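Local coordinates for Endoglucanase(Endo-1,4-beta-glucanase)protein (Pseudomonas stutzeri, PDB 6R2J) that probably hydrolyses the beta-1,4-glycosidic bonds of cellulose as a family 5 endoglucanase, at residues 38-52 with 79-92. Residues are numbered along the deposited sequence; the frame is centred on the assembly and turned at random.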
# COMPACT_ATOMS: atom_id res chain seq x y z
N TYR A 38 14.66 -6.34 -5.26
CA TYR A 38 14.23 -5.07 -5.81
C TYR A 38 13.94 -5.19 -7.31
O TYR A 38 14.56 -5.97 -8.03
CB TYR A 38 15.33 -4.03 -5.54
CG TYR A 38 15.14 -3.34 -4.20
CD1 TYR A 38 15.46 -3.97 -3.02
CD2 TYR A 38 14.60 -2.06 -4.12
CE1 TYR A 38 15.28 -3.34 -1.80
CE2 TYR A 38 14.41 -1.42 -2.91
CZ TYR A 38 14.75 -2.05 -1.75
OH TYR A 38 14.54 -1.40 -0.54
N PRO A 39 12.94 -4.46 -7.77
CA PRO A 39 12.55 -4.56 -9.17
C PRO A 39 13.57 -3.86 -10.07
O PRO A 39 14.42 -3.08 -9.63
CB PRO A 39 11.18 -3.87 -9.21
CG PRO A 39 11.22 -2.88 -8.05
CD PRO A 39 12.06 -3.54 -7.00
N GLU A 40 13.45 -4.17 -11.37
CA GLU A 40 14.28 -3.64 -12.42
C GLU A 40 13.43 -2.82 -13.39
O GLU A 40 12.20 -2.79 -13.29
CB GLU A 40 14.97 -4.77 -13.18
CG GLU A 40 15.88 -5.58 -12.29
CD GLU A 40 17.13 -4.81 -11.88
OE1 GLU A 40 17.34 -3.65 -12.34
OE2 GLU A 40 17.93 -5.38 -11.10
N LYS A 41 14.10 -2.20 -14.36
CA LYS A 41 13.38 -1.36 -15.32
C LYS A 41 12.28 -2.13 -16.05
O LYS A 41 11.26 -1.53 -16.44
CB LYS A 41 14.36 -0.76 -16.32
CG LYS A 41 15.16 -1.77 -17.14
CD LYS A 41 15.91 -1.04 -18.26
CE LYS A 41 16.74 -1.97 -19.14
NZ LYS A 41 17.94 -2.46 -18.41
N LYS A 42 12.46 -3.44 -16.24
CA LYS A 42 11.46 -4.21 -16.98
C LYS A 42 10.10 -4.17 -16.29
O LYS A 42 9.06 -4.09 -16.94
CB LYS A 42 11.92 -5.65 -17.17
CG LYS A 42 11.91 -6.44 -15.87
CD LYS A 42 12.44 -7.86 -16.06
CE LYS A 42 11.41 -8.92 -15.68
NZ LYS A 42 11.97 -10.29 -15.88
N HIS A 43 10.10 -4.23 -14.95
CA HIS A 43 8.85 -4.22 -14.21
C HIS A 43 8.12 -2.90 -14.39
O HIS A 43 6.93 -2.87 -14.72
CB HIS A 43 9.12 -4.55 -12.74
CG HIS A 43 9.80 -5.87 -12.55
ND1 HIS A 43 11.11 -5.98 -12.15
CD2 HIS A 43 9.35 -7.13 -12.74
CE1 HIS A 43 11.42 -7.26 -12.06
NE2 HIS A 43 10.38 -7.97 -12.45
N PHE A 44 8.81 -1.79 -14.21
CA PHE A 44 8.13 -0.51 -14.32
C PHE A 44 7.64 -0.26 -15.73
O PHE A 44 6.56 0.30 -15.93
CB PHE A 44 9.06 0.58 -13.86
CG PHE A 44 9.46 0.46 -12.41
CD1 PHE A 44 8.70 1.06 -11.42
CD2 PHE A 44 10.58 -0.31 -12.03
CE1 PHE A 44 9.07 0.96 -10.11
CE2 PHE A 44 10.94 -0.42 -10.68
CZ PHE A 44 10.19 0.22 -9.73
N LYS A 45 8.43 -0.69 -16.73
CA LYS A 45 8.05 -0.58 -18.13
C LYS A 45 6.82 -1.43 -18.44
O LYS A 45 5.89 -0.98 -19.12
CB LYS A 45 9.22 -1.01 -19.01
CG LYS A 45 9.03 -0.90 -20.55
CD LYS A 45 8.31 0.34 -20.98
CE LYS A 45 8.38 0.53 -22.49
NZ LYS A 45 9.03 -0.57 -23.21
N TYR A 46 6.81 -2.68 -17.98
CA TYR A 46 5.64 -3.52 -18.20
C TYR A 46 4.37 -2.86 -17.67
O TYR A 46 3.37 -2.74 -18.38
CB TYR A 46 5.82 -4.90 -17.57
CG TYR A 46 4.55 -5.73 -17.72
CD1 TYR A 46 4.19 -6.26 -18.93
CD2 TYR A 46 3.70 -5.92 -16.64
CE1 TYR A 46 3.00 -6.98 -19.06
CE2 TYR A 46 2.54 -6.63 -16.74
CZ TYR A 46 2.18 -7.16 -17.95
OH TYR A 46 1.01 -7.87 -18.07
N TYR A 47 4.38 -2.43 -16.41
CA TYR A 47 3.12 -1.92 -15.84
C TYR A 47 2.74 -0.59 -16.46
O TYR A 47 1.57 -0.35 -16.74
CB TYR A 47 3.19 -1.89 -14.31
CG TYR A 47 3.23 -3.30 -13.77
CD1 TYR A 47 2.06 -4.09 -13.68
CD2 TYR A 47 4.43 -3.88 -13.42
CE1 TYR A 47 2.10 -5.40 -13.22
CE2 TYR A 47 4.50 -5.17 -12.95
CZ TYR A 47 3.34 -5.94 -12.83
OH TYR A 47 3.45 -7.23 -12.34
N ALA A 48 3.72 0.26 -16.74
CA ALA A 48 3.43 1.46 -17.53
C ALA A 48 2.80 1.09 -18.86
O ALA A 48 1.84 1.74 -19.31
CB ALA A 48 4.72 2.24 -17.79
N ASP A 49 3.33 0.06 -19.53
CA ASP A 49 2.77 -0.32 -20.82
C ASP A 49 1.31 -0.73 -20.70
O ASP A 49 0.53 -0.59 -21.65
CB ASP A 49 3.60 -1.45 -21.44
CG ASP A 49 4.88 -0.96 -22.09
OD1 ASP A 49 5.13 0.27 -22.13
OD2 ASP A 49 5.66 -1.82 -22.55
N GLN A 50 0.91 -1.24 -19.55
CA GLN A 50 -0.46 -1.63 -19.27
C GLN A 50 -1.32 -0.47 -18.81
O GLN A 50 -2.49 -0.68 -18.46
CB GLN A 50 -0.46 -2.74 -18.22
CG GLN A 50 0.42 -3.94 -18.56
CD GLN A 50 -0.08 -4.76 -19.78
OE1 GLN A 50 -1.29 -4.99 -19.96
NE2 GLN A 50 0.86 -5.23 -20.61
N GLY A 51 -0.80 0.76 -18.81
CA GLY A 51 -1.56 1.92 -18.39
C GLY A 51 -1.57 2.19 -16.91
O GLY A 51 -2.43 2.95 -16.43
N ILE A 52 -0.65 1.58 -16.16
CA ILE A 52 -0.62 1.68 -14.70
C ILE A 52 0.46 2.68 -14.35
O ILE A 52 1.63 2.51 -14.74
CB ILE A 52 -0.32 0.32 -14.04
CG1 ILE A 52 -1.44 -0.69 -14.23
CG2 ILE A 52 -0.12 0.49 -12.58
CD1 ILE A 52 -1.09 -2.10 -13.80
N LEU A 79 18.85 1.67 -2.97
CA LEU A 79 17.95 0.76 -3.66
C LEU A 79 16.54 1.35 -3.76
O LEU A 79 15.87 1.19 -4.79
CB LEU A 79 17.91 -0.57 -2.91
CG LEU A 79 19.09 -1.52 -3.11
CD1 LEU A 79 19.12 -2.55 -2.00
CD2 LEU A 79 18.96 -2.15 -4.50
N LEU A 80 16.10 2.04 -2.72
CA LEU A 80 14.81 2.71 -2.77
C LEU A 80 14.84 3.90 -3.74
O LEU A 80 13.87 4.15 -4.46
CB LEU A 80 14.42 3.15 -1.37
CG LEU A 80 13.97 2.07 -0.39
CD1 LEU A 80 13.88 2.59 1.05
CD2 LEU A 80 12.66 1.55 -0.85
N LYS A 81 15.95 4.64 -3.77
CA LYS A 81 16.07 5.75 -4.71
C LYS A 81 15.99 5.27 -6.16
O LYS A 81 15.35 5.91 -7.01
CB LYS A 81 17.40 6.46 -4.47
CG LYS A 81 17.85 7.30 -5.65
CD LYS A 81 16.96 8.55 -5.80
CE LYS A 81 17.69 9.84 -5.34
NZ LYS A 81 17.08 11.05 -5.96
N LYS A 82 16.68 4.16 -6.45
CA LYS A 82 16.61 3.54 -7.76
C LYS A 82 15.16 3.22 -8.11
O LYS A 82 14.71 3.50 -9.23
CB LYS A 82 17.47 2.26 -7.76
CG LYS A 82 17.28 1.37 -8.97
CD LYS A 82 18.23 0.16 -9.01
CE LYS A 82 17.88 -0.73 -10.22
NZ LYS A 82 18.63 -2.03 -10.28
N THR A 83 14.42 2.64 -7.16
CA THR A 83 13.01 2.29 -7.37
C THR A 83 12.22 3.54 -7.75
O THR A 83 11.45 3.53 -8.71
CB THR A 83 12.47 1.64 -6.10
OG1 THR A 83 13.19 0.40 -5.89
CG2 THR A 83 10.97 1.40 -6.19
N LEU A 84 12.39 4.62 -6.98
CA LEU A 84 11.70 5.86 -7.29
C LEU A 84 12.16 6.42 -8.62
O LEU A 84 11.35 6.98 -9.37
CB LEU A 84 11.95 6.89 -6.19
CG LEU A 84 11.54 6.62 -4.75
CD1 LEU A 84 12.03 7.69 -3.78
CD2 LEU A 84 10.02 6.48 -4.70
N ASP A 85 13.45 6.29 -8.94
CA ASP A 85 13.96 6.80 -10.21
C ASP A 85 13.32 6.08 -11.39
O ASP A 85 12.93 6.69 -12.38
CB ASP A 85 15.47 6.59 -10.29
CG ASP A 85 16.25 7.57 -9.46
OD1 ASP A 85 15.73 8.69 -9.19
OD2 ASP A 85 17.40 7.20 -9.07
N LEU A 86 13.28 4.74 -11.31
CA LEU A 86 12.77 3.95 -12.43
C LEU A 86 11.27 4.14 -12.58
O LEU A 86 10.76 4.24 -13.71
CB LEU A 86 13.13 2.47 -12.22
CG LEU A 86 14.63 2.14 -12.27
CD1 LEU A 86 14.84 0.72 -11.86
CD2 LEU A 86 15.20 2.39 -13.65
N ALA A 87 10.54 4.25 -11.46
CA ALA A 87 9.12 4.58 -11.52
C ALA A 87 8.91 5.90 -12.26
O ALA A 87 8.12 5.97 -13.21
CB ALA A 87 8.50 4.62 -10.11
N ALA A 88 9.64 6.94 -11.86
CA ALA A 88 9.38 8.28 -12.39
C ALA A 88 9.76 8.40 -13.87
O ALA A 88 9.09 9.10 -14.64
CB ALA A 88 10.17 9.32 -11.58
N GLN A 89 10.84 7.73 -14.27
CA GLN A 89 11.19 7.73 -15.68
C GLN A 89 10.07 7.14 -16.52
O GLN A 89 9.93 7.50 -17.70
CB GLN A 89 12.46 6.91 -15.91
CG GLN A 89 13.73 7.55 -15.42
CD GLN A 89 14.93 6.63 -15.56
OE1 GLN A 89 15.81 6.73 -14.77
NE2 GLN A 89 14.96 5.74 -16.55
N ASN A 90 9.30 6.21 -15.96
CA ASN A 90 8.20 5.56 -16.65
C ASN A 90 6.87 6.20 -16.33
O ASN A 90 5.83 5.54 -16.46
CB ASN A 90 8.16 4.09 -16.30
CG ASN A 90 9.21 3.29 -17.05
OD1 ASN A 90 9.07 3.00 -18.27
ND2 ASN A 90 10.28 2.92 -16.33
N GLY A 91 6.87 7.47 -15.92
CA GLY A 91 5.62 8.18 -15.68
C GLY A 91 4.79 7.67 -14.53
O GLY A 91 3.59 7.93 -14.51
N GLN A 92 5.41 6.99 -13.56
CA GLN A 92 4.74 6.43 -12.39
C GLN A 92 5.13 7.18 -11.11
O GLN A 92 6.19 7.82 -11.02
CB GLN A 92 5.07 4.93 -12.22
CG GLN A 92 4.50 4.04 -13.30
CD GLN A 92 5.30 2.78 -13.57
OE1 GLN A 92 6.50 2.68 -13.29
NE2 GLN A 92 4.63 1.80 -14.12
O HOH W 1 14.23 -0.75 -8.17
O HOH W 2 17.05 -3.62 -8.70
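Gln92 reaches across to helix 41-49 and the loop that follows it, and its NE2 serves two backbone carbonyls: a nearly straight bond to Ile52 O (3.1 Å, 170° at the hydrogen), lying in the amide plane, and a weak, bent one to Phe44 O (3.0 Å). OE1 of the same amide meets the edge of the Phe44 ring, while Leu86 CB packs over a face of that ring, 4.1 Å from its centroid. Asn90, instead of bonding across, turns ND2 back to Leu86 O in the last turn of helix 79-89. At the other end, Lys82, its chain extended, carries NZ to Glu40 OE1 (2.9 Å) in a salt bridge and also gives a proton to a water 2.8 Å from Pro39 O. A second water joins Pro39 O to Thr83 OG1. Leu79 CB sits over the Tyr38 ring in a CH-pi contact, and the phenol OH hydrogen-bonds Gln76 OE1. Replacing Tyr38 by alanine is likely to leave Gln76 without this partner and Leu79 without the face it packs on. Two neighbouring TIM-barrel helices, inclined at 34°, thus combine an apolar seam with polar ends: Gln92 supplies Ile52 O and supplements the helical bond of Phe44 O, water serves Pro39 O, and Lys82 pairs with Glu40.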